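Long-range contacts in Kiaa0380 (Homo sapiens, PDB 1HTJ), which probably couples G-protein alpha subunits to Rho GTPase activation, pairing an RGS-like domain, the part in this structure, with guanine nucleotide exchange activity: residues A[50-55]-A[179-184]; A[44-49]-A[151-156]; A[105-110]-A[119-124]; A[67-72]-A[115-120]. The protein carries 3 engineered substitutions. All blocks are in the same frame, centred on the assembly; numbering follows the deposited sequence.

Contact 1. Residues A[50-55]-A[179-184]; sequences YIFSQA and DILSAY. Engineered in segment 179-184: Ala-183 (natural residue Lys).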
loop_
_atom_site.group_PDB
_atom_site.type_symbol
_atom_site.label_atom_id
_atom_site.label_comp_id
_atom_site.label_asym_id
_atom_site.label_seq_id
_atom_site.Cartn_x
_atom_site.Cartn_y
_atom_site.Cartn_z
ATOM N N TYR A 50 -10.936 2.588 0.696
ATOM C CA TYR A 50 -11.214 3.992 0.909
ATOM C C TYR A 50 -10.208 4.790 0.081
ATOM O O TYR A 50 -10.584 5.675 -0.693
ATOM C CB TYR A 50 -11.082 4.364 2.398
ATOM C CG TYR A 50 -10.936 5.863 2.612
ATOM C CD1 TYR A 50 -11.993 6.738 2.341
ATOM C CD2 TYR A 50 -9.705 6.413 2.980
ATOM C CE1 TYR A 50 -11.814 8.135 2.421
ATOM C CE2 TYR A 50 -9.516 7.791 3.058
ATOM C CZ TYR A 50 -10.566 8.653 2.773
ATOM O OH TYR A 50 -10.341 10.021 2.790
ATOM N N ILE A 51 -8.930 4.466 0.235
ATOM C CA ILE A 51 -7.881 5.164 -0.498
ATOM C C ILE A 51 -8.152 5.140 -2.005
ATOM O O ILE A 51 -8.236 6.183 -2.652
ATOM C CB ILE A 51 -6.500 4.511 -0.266
ATOM C CG1 ILE A 51 -6.123 4.550 1.222
ATOM C CG2 ILE A 51 -5.452 5.206 -1.141
ATOM C CD1 ILE A 51 -5.883 5.924 1.790
ATOM N N PHE A 52 -8.282 3.939 -2.561
ATOM C CA PHE A 52 -8.512 3.787 -3.993
ATOM C C PHE A 52 -9.728 4.564 -4.493
ATOM O O PHE A 52 -9.713 5.084 -5.607
ATOM C CB PHE A 52 -8.656 2.310 -4.362
ATOM C CG PHE A 52 -7.341 1.570 -4.458
ATOM C CD1 PHE A 52 -7.226 0.432 -5.266
ATOM C CD2 PHE A 52 -6.226 1.993 -3.738
ATOM C CE1 PHE A 52 -6.026 -0.270 -5.352
ATOM C CE2 PHE A 52 -5.009 1.289 -3.818
ATOM C CZ PHE A 52 -4.915 0.163 -4.624
ATOM N N SER A 53 -10.766 4.646 -3.657
ATOM C CA SER A 53 -11.993 5.352 -4.011
ATOM C C SER A 53 -11.954 6.865 -3.878
ATOM O O SER A 53 -12.539 7.558 -4.703
ATOM C CB SER A 53 -13.165 4.883 -3.143
ATOM O OG SER A 53 -13.384 3.486 -3.252
ATOM N N GLN A 54 -11.275 7.380 -2.854
ATOM C CA GLN A 54 -11.306 8.827 -2.596
ATOM C C GLN A 54 -10.017 9.611 -2.509
ATOM O O GLN A 54 -10.046 10.829 -2.619
ATOM C CB GLN A 54 -12.036 9.110 -1.273
ATOM C CG GLN A 54 -13.101 8.129 -0.901
ATOM C CD GLN A 54 -14.445 8.522 -1.451
ATOM O OE1 GLN A 54 -14.540 9.087 -2.543
ATOM N NE2 GLN A 54 -15.503 8.216 -0.701
ATOM N N ALA A 55 -8.895 8.952 -2.289
ATOM C CA ALA A 55 -7.655 9.686 -2.115
ATOM C C ALA A 55 -6.546 9.343 -3.091
ATOM O O ALA A 55 -6.738 8.592 -4.055
ATOM C CB ALA A 55 -7.164 9.484 -0.679
ATOM N N ASP A 179 -12.130 -4.390 -8.506
ATOM C CA ASP A 179 -13.317 -3.831 -9.138
ATOM C C ASP A 179 -13.193 -2.316 -9.177
ATOM O O ASP A 179 -13.542 -1.692 -10.168
ATOM C CB ASP A 179 -14.581 -4.234 -8.386
ATOM C CG ASP A 179 -14.990 -5.663 -8.681
ATOM O OD1 ASP A 179 -14.648 -6.145 -9.777
ATOM O OD2 ASP A 179 -15.656 -6.293 -7.831
ATOM N N ILE A 180 -12.683 -1.727 -8.101
ATOM C CA ILE A 180 -12.512 -0.282 -8.063
ATOM C C ILE A 180 -11.548 0.134 -9.180
ATOM O O ILE A 180 -11.814 1.098 -9.916
ATOM C CB ILE A 180 -11.967 0.188 -6.671
ATOM C CG1 ILE A 180 -13.017 -0.091 -5.582
ATOM C CG2 ILE A 180 -11.625 1.671 -6.698
ATOM C CD1 ILE A 180 -12.589 0.319 -4.172
ATOM N N LEU A 181 -10.442 -0.603 -9.318
ATOM C CA LEU A 181 -9.426 -0.306 -10.342
ATOM C C LEU A 181 -9.899 -0.515 -11.777
ATOM O O LEU A 181 -9.439 0.175 -12.687
ATOM C CB LEU A 181 -8.166 -1.158 -10.126
ATOM C CG LEU A 181 -7.355 -0.969 -8.844
ATOM C CD1 LEU A 181 -6.198 -1.957 -8.792
ATOM C CD2 LEU A 181 -6.834 0.449 -8.798
ATOM N N SER A 182 -10.813 -1.458 -11.985
ATOM C CA SER A 182 -11.309 -1.737 -13.336
ATOM C C SER A 182 -11.907 -0.502 -14.023
ATOM O O SER A 182 -11.943 -0.418 -15.251
ATOM C CB SER A 182 -12.382 -2.827 -13.291
ATOM O OG SER A 182 -13.580 -2.328 -12.722
ATOM N N ALA A 183 -12.370 0.441 -13.211
ATOM C CA ALA A 183 -12.994 1.657 -13.694
ATOM C C ALA A 183 -12.027 2.808 -13.951
ATOM O O ALA A 183 -12.423 3.827 -14.506
ATOM C CB ALA A 183 -14.062 2.097 -12.703
ATOM N N TYR A 184 -10.762 2.656 -13.554
ATOM C CA TYR A 184 -9.786 3.734 -13.750
ATOM C C TYR A 184 -8.986 3.656 -15.070
ATOM O O TYR A 184 -8.902 2.595 -15.707
ATOM C CB TYR A 184 -8.831 3.786 -12.544
ATOM C CG TYR A 184 -9.513 4.150 -11.231
ATOM C CD1 TYR A 184 -8.847 4.012 -10.008
ATOM C CD2 TYR A 184 -10.827 4.650 -11.219
ATOM C CE1 TYR A 184 -9.467 4.357 -8.807
ATOM C CE2 TYR A 184 -11.459 5.004 -10.034
ATOM C CZ TYR A 184 -10.779 4.855 -8.823
ATOM O OH TYR A 184 -11.421 5.203 -7.647
#
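The ring of Phe-52, near the C-terminal end of helix 41-54, leans against the isobutyl group of Leu-181 near the end of helix 163-182, a helix-to-helix packing in the all-helical RGS-like domain. The two side chains cross obliquely: CD2 of Leu-181 lies 3.6 Å from CD1 of Phe-52 and CG reaches the same ring bond, while CD1 of the leucine comes close to CE1. At the root of the ring, Phe-52 CB rests on Ile-180 CG2 at 3.8 Å. The longer branch of Ile-180 runs to Ser-53: its CG1 stands anti to the carbonyl carbon (chi1 -66°), and CD1 ends 3.4 Å from OG of Ser-53, a hydroxyl that is itself bonded to the backbone oxygen of Arg-49 one turn earlier. Helix 186-202 adds to the apolar side of the contact, with Met-192 touching both Phe-52 and Leu-181. The polar link comes from Tyr-184, in the turn between helices 163-182 and 186-202. Its ring carries the carbonyl oxygen of Ile-180 over the centre of one face, 3.8 Å above the plane, and meets the Phe-52 carbonyl at its edge. The phenol donates to that carbonyl near the end of helix 41-54, from a position tilted 30° out of the carbonyl plane, with Tyr-184 OH 2.7 Å from Phe-52 O.

Contact 2. Residues A[44-49]-A[151-156]; sequences LGVFLR and YGENDL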
loop_
_atom_site.group_PDB
_atom_site.type_symbol
_atom_site.label_atom_id
_atom_site.label_comp_id
_atom_site.label_asym_id
_atom_site.label_seq_id
_atom_site.Cartn_x
_atom_site.Cartn_y
_atom_site.Cartn_z
ATOM N N LEU A 44 -6.247 -3.630 6.261
ATOM C CA LEU A 44 -5.491 -2.884 5.277
ATOM C C LEU A 44 -6.329 -2.795 4.011
ATOM O O LEU A 44 -6.394 -1.753 3.371
ATOM C CB LEU A 44 -4.168 -3.594 4.980
ATOM C CG LEU A 44 -3.231 -2.851 4.020
ATOM C CD1 LEU A 44 -2.748 -1.573 4.671
ATOM C CD2 LEU A 44 -2.037 -3.744 3.664
ATOM N N GLY A 45 -6.967 -3.900 3.659
ATOM C CA GLY A 45 -7.812 -3.945 2.484
ATOM C C GLY A 45 -8.942 -2.940 2.596
ATOM O O GLY A 45 -9.189 -2.177 1.669
ATOM N N VAL A 46 -9.634 -2.933 3.728
ATOM C CA VAL A 46 -10.724 -1.992 3.938
ATOM C C VAL A 46 -10.171 -0.568 3.747
ATOM O O VAL A 46 -10.721 0.227 2.988
ATOM C CB VAL A 46 -11.311 -2.131 5.372
ATOM C CG1 VAL A 46 -12.253 -0.976 5.672
ATOM C CG2 VAL A 46 -12.043 -3.457 5.505
ATOM N N PHE A 47 -9.080 -0.262 4.438
ATOM C CA PHE A 47 -8.454 1.043 4.344
ATOM C C PHE A 47 -8.084 1.383 2.898
ATOM O O PHE A 47 -8.250 2.523 2.452
ATOM C CB PHE A 47 -7.212 1.078 5.248
ATOM C CG PHE A 47 -6.500 2.419 5.280
ATOM C CD1 PHE A 47 -7.225 3.612 5.379
ATOM C CD2 PHE A 47 -5.101 2.485 5.218
ATOM C CE1 PHE A 47 -6.574 4.846 5.418
ATOM C CE2 PHE A 47 -4.442 3.706 5.256
ATOM C CZ PHE A 47 -5.188 4.899 5.356
ATOM N N LEU A 48 -7.600 0.387 2.162
ATOM C CA LEU A 48 -7.194 0.589 0.777
ATOM C C LEU A 48 -8.390 0.908 -0.120
ATOM O O LEU A 48 -8.290 1.699 -1.051
ATOM C CB LEU A 48 -6.441 -0.652 0.270
ATOM C CG LEU A 48 -4.970 -0.758 0.703
ATOM C CD1 LEU A 48 -4.418 -2.133 0.387
ATOM C CD2 LEU A 48 -4.167 0.290 -0.036
ATOM N N ARG A 49 -9.528 0.299 0.168
ATOM C CA ARG A 49 -10.726 0.560 -0.622
ATOM C C ARG A 49 -11.084 2.039 -0.505
ATOM O O ARG A 49 -11.471 2.671 -1.479
ATOM C CB ARG A 49 -11.883 -0.330 -0.133
ATOM C CG ARG A 49 -11.684 -1.781 -0.534
ATOM C CD ARG A 49 -12.737 -2.703 0.033
ATOM N NE ARG A 49 -14.064 -2.431 -0.494
ATOM C CZ ARG A 49 -15.108 -3.244 -0.324
ATOM N NH1 ARG A 49 -14.969 -4.364 0.359
ATOM N NH2 ARG A 49 -16.291 -2.947 -0.844
ATOM N N TYR A 151 -16.863 0.421 2.641
ATOM C CA TYR A 151 -15.521 -0.008 2.309
ATOM C C TYR A 151 -15.134 -1.403 2.757
ATOM O O TYR A 151 -13.944 -1.689 2.878
ATOM C CB TYR A 151 -14.536 0.990 2.875
ATOM C CG TYR A 151 -14.858 2.395 2.455
ATOM C CD1 TYR A 151 -15.575 3.255 3.296
ATOM C CD2 TYR A 151 -14.464 2.863 1.208
ATOM C CE1 TYR A 151 -15.881 4.546 2.900
ATOM C CE2 TYR A 151 -14.765 4.141 0.802
ATOM C CZ TYR A 151 -15.471 4.980 1.648
ATOM O OH TYR A 151 -15.769 6.257 1.212
ATOM N N GLY A 152 -16.129 -2.258 3.008
ATOM C CA GLY A 152 -15.871 -3.627 3.417
ATOM C C GLY A 152 -15.853 -3.931 4.913
ATOM O O GLY A 152 -15.577 -5.068 5.309
ATOM N N GLU A 153 -16.164 -2.955 5.758
ATOM C CA GLU A 153 -16.107 -3.208 7.191
ATOM C C GLU A 153 -17.054 -4.275 7.698
ATOM O O GLU A 153 -16.871 -4.789 8.790
ATOM C CB GLU A 153 -16.275 -1.912 7.986
ATOM C CG GLU A 153 -15.066 -1.011 7.830
ATOM C CD GLU A 153 -14.723 -0.249 9.087
ATOM O OE1 GLU A 153 -15.078 -0.732 10.174
ATOM O OE2 GLU A 153 -14.085 0.820 8.990
ATOM N N ASN A 154 -18.059 -4.631 6.912
ATOM C CA ASN A 154 -18.959 -5.683 7.350
ATOM C C ASN A 154 -18.186 -6.981 7.460
ATOM O O ASN A 154 -18.309 -7.705 8.444
ATOM C CB ASN A 154 -20.109 -5.856 6.363
ATOM C CG ASN A 154 -21.272 -4.954 6.687
ATOM O OD1 ASN A 154 -21.167 -4.077 7.549
ATOM N ND2 ASN A 154 -22.393 -5.161 6.004
ATOM N N ASP A 155 -17.370 -7.258 6.446
ATOM C CA ASP A 155 -16.586 -8.479 6.415
ATOM C C ASP A 155 -15.665 -8.595 7.611
ATOM O O ASP A 155 -15.258 -9.690 7.961
ATOM C CB ASP A 155 -15.767 -8.544 5.129
ATOM C CG ASP A 155 -16.610 -8.280 3.898
ATOM O OD1 ASP A 155 -17.769 -8.744 3.882
ATOM O OD2 ASP A 155 -16.112 -7.619 2.952
ATOM N N LEU A 156 -15.335 -7.469 8.238
ATOM C CA LEU A 156 -14.452 -7.485 9.402
ATOM C C LEU A 156 -15.133 -8.181 10.569
ATOM O O LEU A 156 -14.467 -8.702 11.461
ATOM C CB LEU A 156 -14.066 -6.061 9.818
ATOM C CG LEU A 156 -13.121 -5.268 8.911
ATOM C CD1 LEU A 156 -12.633 -4.049 9.661
ATOM C CD2 LEU A 156 -11.938 -6.118 8.503
#
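Val-46 and Arg-49 carry a packing contact, without direct hydrogen bonds, between one side of helix 41-54 and the loop that leads from helix 118-144 to helix 163-182. The backbone of Tyr-151 and Gly-152 packs against the helix surface, and the carbonyl oxygen of Tyr-151 sits between the two side chains, 3.3 Å from Val-46 CG1 and 3.3 Å from Arg-49 CD. Val-46 CA also makes a CA-H...O contact with this oxygen, at 3.4 Å. The valine divides its methyls: CG1, anti to the backbone N (chi1 169°), meets Glu-153 CG at 3.5 Å, the two side chains crossing at about a right angle, while CG2 faces Leu-156 CG at 4.0 Å. In this all-helical RGS-like domain the loop is thus laid along a helix of the bundle, and Phe-31 of helix 27-32 touches Val-46, Glu-153 and Leu-156 as well. The Arg-49 chain bends at chi3 (65°), and its guanidinium lies flat over the peptide joining Tyr-151 to Gly-152, the Gly-152 N 3.5 Å from its plane. Arg-49 NH1 donates to Gln-173 OE1 of helix 163-182. An alanine at Arg-49 would probably leave that peptide without its flat cover and Gln-173 OE1 without this donor. Asp-155 OD2 stays 4.3 Å from Arg-49 NH1, beyond a salt bridge; its carboxylate pairs instead with Lys-172 through OD1 and accepts from Gln-173 NE2 through OD2.

Contact 3. Residues A[105-110]-A[119-124]; sequences AEIDSR and GVLCEA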
loop_
_atom_site.group_PDB
_atom_site.type_symbol
_atom_site.label_atom_id
_atom_site.label_comp_id
_atom_site.label_asym_id
_atom_site.label_seq_id
_atom_site.Cartn_x
_atom_site.Cartn_y
_atom_site.Cartn_z
ATOM N N ALA A 105 18.065 11.571 -5.399
ATOM C CA ALA A 105 19.300 11.281 -6.119
ATOM C C ALA A 105 19.949 9.978 -5.670
ATOM O O ALA A 105 20.373 9.180 -6.498
ATOM C CB ALA A 105 20.283 12.437 -5.949
ATOM N N GLU A 106 20.036 9.776 -4.359
ATOM C CA GLU A 106 20.626 8.563 -3.801
ATOM C C GLU A 106 19.819 7.344 -4.240
ATOM O O GLU A 106 20.375 6.344 -4.700
ATOM C CB GLU A 106 20.625 8.635 -2.272
ATOM C CG GLU A 106 21.965 8.946 -1.620
ATOM C CD GLU A 106 22.830 7.715 -1.421
ATOM O OE1 GLU A 106 23.329 7.170 -2.422
ATOM O OE2 GLU A 106 23.008 7.292 -0.261
ATOM N N ILE A 107 18.502 7.435 -4.079
ATOM C CA ILE A 107 17.608 6.342 -4.449
ATOM C C ILE A 107 17.721 6.025 -5.934
ATOM O O ILE A 107 17.850 4.863 -6.311
ATOM C CB ILE A 107 16.150 6.684 -4.078
ATOM C CG1 ILE A 107 15.975 6.564 -2.563
ATOM C CG2 ILE A 107 15.190 5.759 -4.786
ATOM C CD1 ILE A 107 14.610 6.977 -2.063
ATOM N N ASP A 108 17.697 7.058 -6.771
ATOM C CA ASP A 108 17.810 6.873 -8.211
ATOM C C ASP A 108 19.073 6.085 -8.558
ATOM O O ASP A 108 19.021 5.089 -9.285
ATOM C CB ASP A 108 17.848 8.230 -8.913
ATOM C CG ASP A 108 18.024 8.109 -10.425
ATOM O OD1 ASP A 108 17.963 6.978 -10.967
ATOM O OD2 ASP A 108 18.214 9.158 -11.080
ATOM N N SER A 109 20.205 6.544 -8.033
ATOM C CA SER A 109 21.488 5.905 -8.272
ATOM C C SER A 109 21.484 4.418 -7.901
ATOM O O SER A 109 21.744 3.560 -8.745
ATOM C CB SER A 109 22.572 6.641 -7.484
ATOM O OG SER A 109 23.852 6.119 -7.772
ATOM N N ARG A 110 21.177 4.114 -6.646
ATOM C CA ARG A 110 21.159 2.730 -6.186
ATOM C C ARG A 110 20.199 1.819 -6.945
ATOM O O ARG A 110 20.607 0.790 -7.473
ATOM C CB ARG A 110 20.821 2.679 -4.702
ATOM C CG ARG A 110 21.862 3.315 -3.819
ATOM C CD ARG A 110 21.333 3.499 -2.419
ATOM N NE ARG A 110 22.336 4.112 -1.564
ATOM C CZ ARG A 110 23.368 3.460 -1.041
ATOM N NH1 ARG A 110 23.526 2.163 -1.281
ATOM N NH2 ARG A 110 24.245 4.112 -0.284
ATOM N N GLY A 119 18.084 1.195 2.834
ATOM C CA GLY A 119 18.282 2.330 3.709
ATOM C C GLY A 119 17.570 3.576 3.236
ATOM O O GLY A 119 16.771 4.165 3.969
ATOM N N VAL A 120 17.866 3.985 2.006
ATOM C CA VAL A 120 17.252 5.166 1.434
ATOM C C VAL A 120 15.736 4.977 1.286
ATOM O O VAL A 120 14.972 5.907 1.531
ATOM C CB VAL A 120 17.884 5.509 0.065
ATOM C CG1 VAL A 120 19.324 5.925 0.253
ATOM C CG2 VAL A 120 17.823 4.317 -0.856
ATOM N N LEU A 121 15.297 3.782 0.900
ATOM C CA LEU A 121 13.864 3.553 0.760
ATOM C C LEU A 121 13.189 3.737 2.109
ATOM O O LEU A 121 12.075 4.261 2.185
ATOM C CB LEU A 121 13.576 2.164 0.175
ATOM C CG LEU A 121 13.759 2.149 -1.352
ATOM C CD1 LEU A 121 13.426 0.797 -1.932
ATOM C CD2 LEU A 121 12.874 3.211 -1.967
ATOM N N CYS A 122 13.877 3.327 3.174
ATOM C CA CYS A 122 13.361 3.481 4.530
ATOM C C CYS A 122 13.262 4.986 4.785
ATOM O O CYS A 122 12.301 5.474 5.382
ATOM C CB CYS A 122 14.323 2.837 5.526
ATOM S SG CYS A 122 13.579 2.370 7.102
ATOM N N GLU A 123 14.262 5.724 4.317
ATOM C CA GLU A 123 14.248 7.171 4.479
ATOM C C GLU A 123 13.065 7.739 3.694
ATOM O O GLU A 123 12.426 8.692 4.130
ATOM C CB GLU A 123 15.547 7.793 3.948
ATOM C CG GLU A 123 16.745 7.707 4.890
ATOM C CD GLU A 123 18.017 8.279 4.270
ATOM O OE1 GLU A 123 18.005 9.466 3.870
ATOM O OE2 GLU A 123 19.027 7.537 4.182
ATOM N N ALA A 124 12.791 7.149 2.528
ATOM C CA ALA A 124 11.696 7.600 1.675
ATOM C C ALA A 124 10.364 7.319 2.353
ATOM O O ALA A 124 9.473 8.159 2.354
ATOM C CB ALA A 124 11.759 6.909 0.309
#
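A helical hairpin of the RGS-like domain closes here, with Ile-107 of helix 101-112 packed on Val-120 in the first turn of helix 118-144. The axes of 105-110 and 119-124 approach to 9.5 Å with 140° between their directions, nearer antiparallel than perpendicular. Ile-107 and Val-120 slide past each other in opposite directions, and the fit is tight: CG1 of the isoleucine is 3.4 Å from Val-120 CG2. That methyl stands between the backbone N and the carbonyl carbon of its own residue, the crowded position, while Val-120 CG1 meets Glu-106 CB at 3.9 Å, those two side chains crossing at about a right angle. Beyond the valine, Ile-107 extends (chi2 176°) and sets CD1 3.7 Å from Ala-124 CB, with Leu-121 CD2 a little farther off. An alanine at Ile-107 would probably open a gap beside Val-120 and leave the methyl of Ala-124 without its partner across the hairpin. Leu-89 of helix 76-89 and Phe-62 of helix 58-69 extend this apolar layer, touching Ile-107 and Leu-121 respectively. At the more polar margin, the Arg-110 chain, extended from CG to NE, passes Val-120 at a slant, its CD 3.9 Å from Val-120 CG2. Its guanidinium turns back to Glu-106 one turn earlier in a salt bridge made of weak bonds: Arg-110 NE is 3.3 Å from Glu-106 OE1, and NH2 meets OE2 in the guanidinium plane.

Contact 4. Residues A[67-72]-A[115-120]; sequences EVYQQA and EDARGV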
loop_
_atom_site.group_PDB
_atom_site.type_symbol
_atom_site.label_atom_id
_atom_site.label_comp_id
_atom_site.label_asym_id
_atom_site.label_seq_id
_atom_site.Cartn_x
_atom_site.Cartn_y
_atom_site.Cartn_z
ATOM N N GLU A 67 8.175 -1.478 1.736
ATOM C CA GLU A 67 8.119 -2.431 2.830
ATOM C C GLU A 67 8.445 -3.829 2.283
ATOM O O GLU A 67 9.252 -4.555 2.866
ATOM C CB GLU A 67 6.725 -2.403 3.454
ATOM C CG GLU A 67 6.621 -3.036 4.826
ATOM C CD GLU A 67 7.513 -2.371 5.866
ATOM O OE1 GLU A 67 7.953 -1.212 5.654
ATOM O OE2 GLU A 67 7.760 -3.018 6.910
ATOM N N VAL A 68 7.839 -4.202 1.158
ATOM C CA VAL A 68 8.120 -5.507 0.560
ATOM C C VAL A 68 9.578 -5.591 0.119
ATOM O O VAL A 68 10.230 -6.624 0.295
ATOM C CB VAL A 68 7.260 -5.776 -0.687
ATOM C CG1 VAL A 68 7.676 -7.093 -1.326
ATOM C CG2 VAL A 68 5.780 -5.797 -0.308
ATOM N N TYR A 69 10.076 -4.502 -0.465
ATOM C CA TYR A 69 11.451 -4.444 -0.948
ATOM C C TYR A 69 12.468 -4.807 0.135
ATOM O O TYR A 69 13.369 -5.609 -0.089
ATOM C CB TYR A 69 11.773 -3.044 -1.465
ATOM C CG TYR A 69 13.199 -2.892 -1.956
ATOM C CD1 TYR A 69 13.538 -3.189 -3.276
ATOM C CD2 TYR A 69 14.214 -2.457 -1.095
ATOM C CE1 TYR A 69 14.844 -3.052 -3.730
ATOM C CE2 TYR A 69 15.525 -2.319 -1.540
ATOM C CZ TYR A 69 15.829 -2.618 -2.860
ATOM O OH TYR A 69 17.115 -2.478 -3.313
ATOM N N GLN A 70 12.311 -4.199 1.303
ATOM C CA GLN A 70 13.209 -4.419 2.425
ATOM C C GLN A 70 13.071 -5.793 3.054
ATOM O O GLN A 70 13.491 -5.991 4.188
ATOM C CB GLN A 70 12.961 -3.364 3.494
ATOM C CG GLN A 70 13.195 -1.955 3.015
ATOM C CD GLN A 70 12.797 -0.938 4.050
ATOM O OE1 GLN A 70 11.672 -0.956 4.550
ATOM N NE2 GLN A 70 13.712 -0.042 4.381
ATOM N N GLN A 71 12.500 -6.742 2.324
ATOM C CA GLN A 71 12.305 -8.088 2.849
ATOM C C GLN A 71 12.328 -9.103 1.715
ATOM O O GLN A 71 11.950 -10.263 1.894
ATOM C CB GLN A 71 10.960 -8.156 3.580
ATOM C CG GLN A 71 10.855 -7.216 4.781
ATOM C CD GLN A 71 9.420 -6.824 5.121
ATOM O OE1 GLN A 71 8.520 -7.672 5.163
ATOM N NE2 GLN A 71 9.202 -5.530 5.379
ATOM N N ALA A 72 12.777 -8.660 0.545
ATOM C CA ALA A 72 12.832 -9.525 -0.628
ATOM C C ALA A 72 14.221 -10.124 -0.841
ATOM O O ALA A 72 15.216 -9.604 -0.323
ATOM C CB ALA A 72 12.410 -8.736 -1.867
ATOM N N GLU A 115 21.584 -1.637 -6.646
ATOM C CA GLU A 115 22.324 -1.640 -5.391
ATOM C C GLU A 115 21.334 -1.752 -4.238
ATOM O O GLU A 115 20.127 -1.809 -4.458
ATOM C CB GLU A 115 23.137 -0.351 -5.245
ATOM C CG GLU A 115 24.431 -0.343 -6.031
ATOM C CD GLU A 115 25.058 1.039 -6.114
ATOM O OE1 GLU A 115 25.179 1.721 -5.068
ATOM O OE2 GLU A 115 25.438 1.439 -7.234
ATOM N N ASP A 116 21.851 -1.773 -3.012
ATOM C CA ASP A 116 21.007 -1.887 -1.829
ATOM C C ASP A 116 20.393 -0.549 -1.463
ATOM O O ASP A 116 21.078 0.343 -0.961
ATOM C CB ASP A 116 21.817 -2.410 -0.648
ATOM C CG ASP A 116 21.011 -2.449 0.633
ATOM O OD1 ASP A 116 19.940 -3.091 0.632
ATOM O OD2 ASP A 116 21.445 -1.841 1.636
ATOM N N ALA A 117 19.092 -0.416 -1.704
ATOM C CA ALA A 117 18.395 0.827 -1.409
ATOM C C ALA A 117 17.481 0.722 -0.189
ATOM O O ALA A 117 16.678 1.612 0.063
ATOM C CB ALA A 117 17.598 1.272 -2.634
ATOM N N ARG A 118 17.609 -0.359 0.571
ATOM C CA ARG A 118 16.781 -0.543 1.757
ATOM C C ARG A 118 16.880 0.654 2.695
ATOM O O ARG A 118 15.881 1.090 3.266
ATOM C CB ARG A 118 17.186 -1.815 2.495
ATOM C CG ARG A 118 17.050 -3.058 1.649
ATOM C CD ARG A 118 17.151 -4.323 2.469
ATOM N NE ARG A 118 16.855 -5.494 1.644
ATOM C CZ ARG A 118 16.665 -6.729 2.114
ATOM N NH1 ARG A 118 16.736 -6.969 3.422
ATOM N NH2 ARG A 118 16.404 -7.729 1.271
ATOM N N GLY A 119 18.084 1.195 2.834
ATOM C CA GLY A 119 18.282 2.330 3.709
ATOM C C GLY A 119 17.570 3.576 3.236
ATOM O O GLY A 119 16.771 4.165 3.969
ATOM N N VAL A 120 17.866 3.985 2.006
ATOM C CA VAL A 120 17.252 5.166 1.434
ATOM C C VAL A 120 15.736 4.977 1.286
ATOM O O VAL A 120 14.972 5.907 1.531
ATOM C CB VAL A 120 17.884 5.509 0.065
ATOM C CG1 VAL A 120 19.324 5.925 0.253
ATOM C CG2 VAL A 120 17.823 4.317 -0.856
HETATM O O HOH W 1 18.022 -2.789 -5.595
#
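Tyr-69, Gln-70 and Arg-118 join the end of helix 58-69 to the start of helix 118-144 in this RGS-like domain. Two direct hydrogen bonds cross the contact. The amide N of Ala-117, the N-cap residue of helix 118-144, donates to Tyr-69 OH over 3.3 Å, nearly straight at 164°. Gln-70 NE2 gives a shorter bond, 2.7 Å to Arg-118 O, reaching it through a side chain extended beyond CG. A water completes the polar set: it lies in the Tyr-69 ring plane, 2.5 Å from Tyr-69 OH, and donates to Glu-115 O at 2.6 Å, so it bridges the phenol to the loop before the helix. Packing comes mainly from Arg-118. Its CG packs 3.6 Å from Tyr-69 CE2, while the Arg-118 backbone N and CA lie at the edge of that ring. Its aliphatic chain, extended from CG to NE, slides past Gln-70 in the opposite direction. Its guanidinium lies with one face over the backbone at Gln-70 and Gln-71, Gln-70 C being 3.8 Å above the plane. At its edge Arg-118 NH2 comes within 2.7 Å of Ala-72 O, although the angle is poor for a hydrogen bond. The ring and guanidinium planes stand 70° apart. Around this junction, helix 76-89 touches Tyr-69 through Ser-77 and Ile-84, Leu-121 of helix 118-144 also meets that ring, and Leu-111 of helix 101-112 touches Ala-117.

The four contacts form two groups on opposite sides of the chain's centre. Contacts 1 and 2 share helix 41-54, their centres 13 Å apart, and join where Tyr-50 CA packs 3.5 Å from Tyr-151 CD2 and Ile-180 CD1 touches the Arg-49 carbonyl. Contacts 3 and 4 are closer, centres 9 Å apart; both use the start of helix 118-144, with Gly-119 and Val-120 in common. There Leu-121 CD1 meets Tyr-69 CD2 at 3.5 Å. Between the groups, centres lie 27 to 31 Å apart, and contacts 2 and 4 come nearest, about 9 Å between nearest atoms. Helix 118-144 begins at contacts 3 and 4 and leads towards the loop of contact 2.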